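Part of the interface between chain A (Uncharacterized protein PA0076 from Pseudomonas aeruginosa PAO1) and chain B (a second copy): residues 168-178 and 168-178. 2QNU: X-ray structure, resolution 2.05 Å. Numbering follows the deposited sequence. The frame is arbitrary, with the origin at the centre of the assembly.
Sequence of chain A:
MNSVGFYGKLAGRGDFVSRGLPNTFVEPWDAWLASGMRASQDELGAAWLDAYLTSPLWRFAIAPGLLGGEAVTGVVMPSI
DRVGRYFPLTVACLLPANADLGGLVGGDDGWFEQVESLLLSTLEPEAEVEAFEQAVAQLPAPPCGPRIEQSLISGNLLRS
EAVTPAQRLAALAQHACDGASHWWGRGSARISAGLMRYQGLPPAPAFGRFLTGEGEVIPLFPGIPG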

# COMPACT_ATOMS: atom_id res chain seq x y z
N ARG A 168 0.82 -10.51 -3.60
CA ARG A 168 -0.03 -9.77 -2.70
C ARG A 168 0.77 -8.62 -2.04
O ARG A 168 0.28 -7.53 -1.97
CB ARG A 168 -0.67 -10.69 -1.65
CG ARG A 168 -1.89 -11.50 -2.17
CD ARG A 168 -2.69 -12.15 -1.08
NE ARG A 168 -1.84 -12.99 -0.21
CZ ARG A 168 -1.56 -14.28 -0.41
NH1 ARG A 168 -2.06 -14.91 -1.46
NH2 ARG A 168 -0.74 -14.91 0.46
N LEU A 169 2.00 -8.88 -1.57
CA LEU A 169 2.82 -7.85 -1.00
C LEU A 169 3.07 -6.75 -2.02
O LEU A 169 2.89 -5.58 -1.73
CB LEU A 169 4.13 -8.42 -0.51
CG LEU A 169 4.95 -7.55 0.48
CD1 LEU A 169 4.23 -7.40 1.82
CD2 LEU A 169 6.26 -8.22 0.73
N ALA A 170 3.46 -7.14 -3.22
CA ALA A 170 3.70 -6.23 -4.29
C ALA A 170 2.44 -5.38 -4.59
O ALA A 170 2.50 -4.17 -4.81
CB ALA A 170 4.15 -7.00 -5.52
N ALA A 171 1.29 -6.00 -4.58
CA ALA A 171 0.10 -5.26 -4.92
C ALA A 171 -0.26 -4.26 -3.85
O ALA A 171 -0.75 -3.18 -4.18
CB ALA A 171 -1.07 -6.21 -5.14
N LEU A 172 -0.08 -4.61 -2.58
CA LEU A 172 -0.34 -3.66 -1.48
C LEU A 172 0.63 -2.44 -1.57
O LEU A 172 0.17 -1.28 -1.54
CB LEU A 172 -0.23 -4.28 -0.12
CG LEU A 172 -1.51 -4.86 0.49
CD1 LEU A 172 -2.13 -5.80 -0.40
CD2 LEU A 172 -1.14 -5.57 1.81
N ALA A 173 1.90 -2.73 -1.72
CA ALA A 173 2.91 -1.66 -1.83
C ALA A 173 2.65 -0.73 -3.03
O ALA A 173 2.87 0.45 -2.95
CB ALA A 173 4.29 -2.22 -1.92
N GLN A 174 2.25 -1.31 -4.15
CA GLN A 174 1.90 -0.55 -5.32
C GLN A 174 0.74 0.34 -5.01
O GLN A 174 0.76 1.49 -5.44
CB GLN A 174 1.61 -1.46 -6.51
CG GLN A 174 2.87 -2.14 -6.97
CD GLN A 174 2.65 -3.43 -7.72
OE1 GLN A 174 1.48 -3.90 -7.92
NE2 GLN A 174 3.77 -4.03 -8.15
N HIS A 175 -0.26 -0.17 -4.31
CA HIS A 175 -1.41 0.61 -3.95
C HIS A 175 -1.06 1.80 -3.02
O HIS A 175 -1.66 2.89 -3.10
CB HIS A 175 -2.54 -0.24 -3.36
CG HIS A 175 -3.72 0.56 -2.91
ND1 HIS A 175 -4.71 1.00 -3.77
CD2 HIS A 175 -4.08 1.01 -1.68
CE1 HIS A 175 -5.61 1.69 -3.10
NE2 HIS A 175 -5.28 1.67 -1.82
N ALA A 176 -0.12 1.59 -2.14
CA ALA A 176 0.26 2.62 -1.24
C ALA A 176 0.89 3.81 -2.00
O ALA A 176 0.79 4.91 -1.53
CB ALA A 176 1.17 2.06 -0.19
N CYS A 177 1.47 3.61 -3.19
CA CYS A 177 2.02 4.69 -3.98
C CYS A 177 1.00 5.51 -4.74
O CYS A 177 1.32 6.66 -5.11
CB CYS A 177 3.08 4.17 -4.92
SG CYS A 177 4.45 3.54 -4.02
N ASP A 178 -0.20 4.97 -4.95
CA ASP A 178 -1.19 5.67 -5.76
C ASP A 178 -1.68 7.00 -5.17
O ASP A 178 -2.04 7.09 -4.01
CB ASP A 178 -2.42 4.80 -5.94
CG ASP A 178 -2.17 3.60 -6.88
OD1 ASP A 178 -1.45 3.73 -7.91
OD2 ASP A 178 -2.71 2.55 -6.56
N ARG B 168 11.39 -0.16 3.51
CA ARG B 168 10.47 0.71 2.72
C ARG B 168 9.34 -0.10 2.08
O ARG B 168 8.18 0.35 2.01
CB ARG B 168 11.20 1.56 1.66
CG ARG B 168 12.10 2.67 2.25
CD ARG B 168 12.62 3.61 1.25
NE ARG B 168 13.38 3.02 0.16
CZ ARG B 168 14.69 2.72 0.19
NH1 ARG B 168 15.42 2.98 1.26
NH2 ARG B 168 15.27 2.21 -0.88
N LEU B 169 9.67 -1.30 1.61
CA LEU B 169 8.63 -2.17 1.05
C LEU B 169 7.63 -2.57 2.12
O LEU B 169 6.42 -2.51 1.90
CB LEU B 169 9.26 -3.41 0.36
CG LEU B 169 8.28 -4.21 -0.54
CD1 LEU B 169 7.94 -3.54 -1.86
CD2 LEU B 169 8.87 -5.54 -0.79
N ALA B 170 8.12 -3.01 3.27
CA ALA B 170 7.22 -3.34 4.34
C ALA B 170 6.39 -2.14 4.77
O ALA B 170 5.25 -2.32 5.13
CB ALA B 170 7.95 -3.94 5.55
N ALA B 171 6.97 -0.94 4.80
CA ALA B 171 6.20 0.27 5.19
C ALA B 171 5.05 0.54 4.24
O ALA B 171 3.92 0.86 4.64
CB ALA B 171 7.14 1.47 5.27
N LEU B 172 5.34 0.44 2.96
CA LEU B 172 4.32 0.71 1.95
C LEU B 172 3.19 -0.28 2.04
O LEU B 172 2.02 0.09 2.02
CB LEU B 172 4.95 0.72 0.56
CG LEU B 172 5.34 2.10 0.03
CD1 LEU B 172 6.43 2.67 0.94
CD2 LEU B 172 5.87 1.95 -1.30
N ALA B 173 3.52 -1.57 2.14
CA ALA B 173 2.48 -2.61 2.30
C ALA B 173 1.59 -2.44 3.57
O ALA B 173 0.39 -2.57 3.47
CB ALA B 173 3.15 -4.01 2.29
N GLN B 174 2.15 -2.10 4.73
CA GLN B 174 1.34 -1.79 5.93
C GLN B 174 0.41 -0.66 5.70
O GLN B 174 -0.72 -0.73 6.14
CB GLN B 174 2.13 -1.39 7.20
CG GLN B 174 3.60 -1.66 7.18
CD GLN B 174 4.40 -1.28 8.47
OE1 GLN B 174 5.08 -2.16 9.01
NE2 GLN B 174 4.38 0.02 8.93
N HIS B 175 0.89 0.41 5.06
CA HIS B 175 0.06 1.56 4.77
C HIS B 175 -1.16 1.17 3.94
O HIS B 175 -2.28 1.71 4.15
CB HIS B 175 0.85 2.72 4.10
CG HIS B 175 0.01 3.95 3.91
ND1 HIS B 175 -0.68 4.20 2.73
CD2 HIS B 175 -0.35 4.92 4.77
CE1 HIS B 175 -1.41 5.29 2.88
NE2 HIS B 175 -1.22 5.76 4.10
N ALA B 176 -1.00 0.27 2.96
CA ALA B 176 -2.16 -0.09 2.16
C ALA B 176 -3.26 -0.77 2.97
O ALA B 176 -4.46 -0.81 2.55
CB ALA B 176 -1.76 -0.92 0.92
N CYS B 177 -2.90 -1.31 4.12
CA CYS B 177 -3.87 -1.94 5.01
C CYS B 177 -4.68 -1.04 5.95
O CYS B 177 -5.74 -1.44 6.44
CB CYS B 177 -3.17 -3.02 5.89
SG CYS B 177 -2.54 -4.35 4.84
N ASP B 178 -4.21 0.16 6.19
CA ASP B 178 -4.83 1.04 7.14
C ASP B 178 -6.20 1.46 6.66
O ASP B 178 -6.40 1.79 5.47
CB ASP B 178 -3.96 2.25 7.37
CG ASP B 178 -2.62 1.87 8.03
OD1 ASP B 178 -2.53 0.82 8.71
OD2 ASP B 178 -1.66 2.61 7.85

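What sets this contact apart is how closely two helix backbones approach one another: the axes come within 7.1 Å while crossing at 77°, and the CA atoms of A:Ala173 and B:Ala173 lie just 4.3 Å apart. Such proximity illustrates a general rule of helix packing, that backbones can meet intimately where the side chains between them are small. Here alanines occupy the crossing. A:Ala176 and B:Ala176 point toward the opposing helix, and each methyl settles against a backbone carbonyl: A:Ala176 CB lies 3.1 Å from B:Leu172 O, and B:Ala176 CB lies 3.1 Å from A:Leu172 O. Those carbonyl oxygens already accept hydrogen bonds from A:Ala176 N and B:Ala176 N, each within its own helix, so a methyl neighbour leaves neither of these two oxygens without a hydrogen bond.

No hydrogen bond crosses between the stretches; the 532 Å² buried, summed over both sides, is sealed by apolar packing. Larger side chains pack around the alanines. A:Leu172 and B:Leu172 point toward the partner, with A:Leu172 CD2 3.6 Å from B:Cys177 SG and, in the reciprocal contact, B:Leu172 CD2 3.5 Å from A:Cys177 SG. A:Leu169 and B:Leu169 leave their backbones sideways, but in the t, p rotamer their ends reach inward. A:Leu169 CD1 packs 3.6 Å from B:Ala173 CB, while A:Leu169 CD2 meets B:Leu169 CD2 at 4.0 Å.

A:His175 and B:His175 contribute at the margin, each offering a ring edge to the partner's alanine methyl, with A:His175 CD2 4.0 Å from B:Ala176 CB. This near-symmetric arrangement has one polar cost: B:His175 ND1, 4.1 Å from A:Ala176 CB, is buried without a partner. A:Gln174 and B:Gln174 instead point away, their amides hydrogen-bonded elsewhere in the structure.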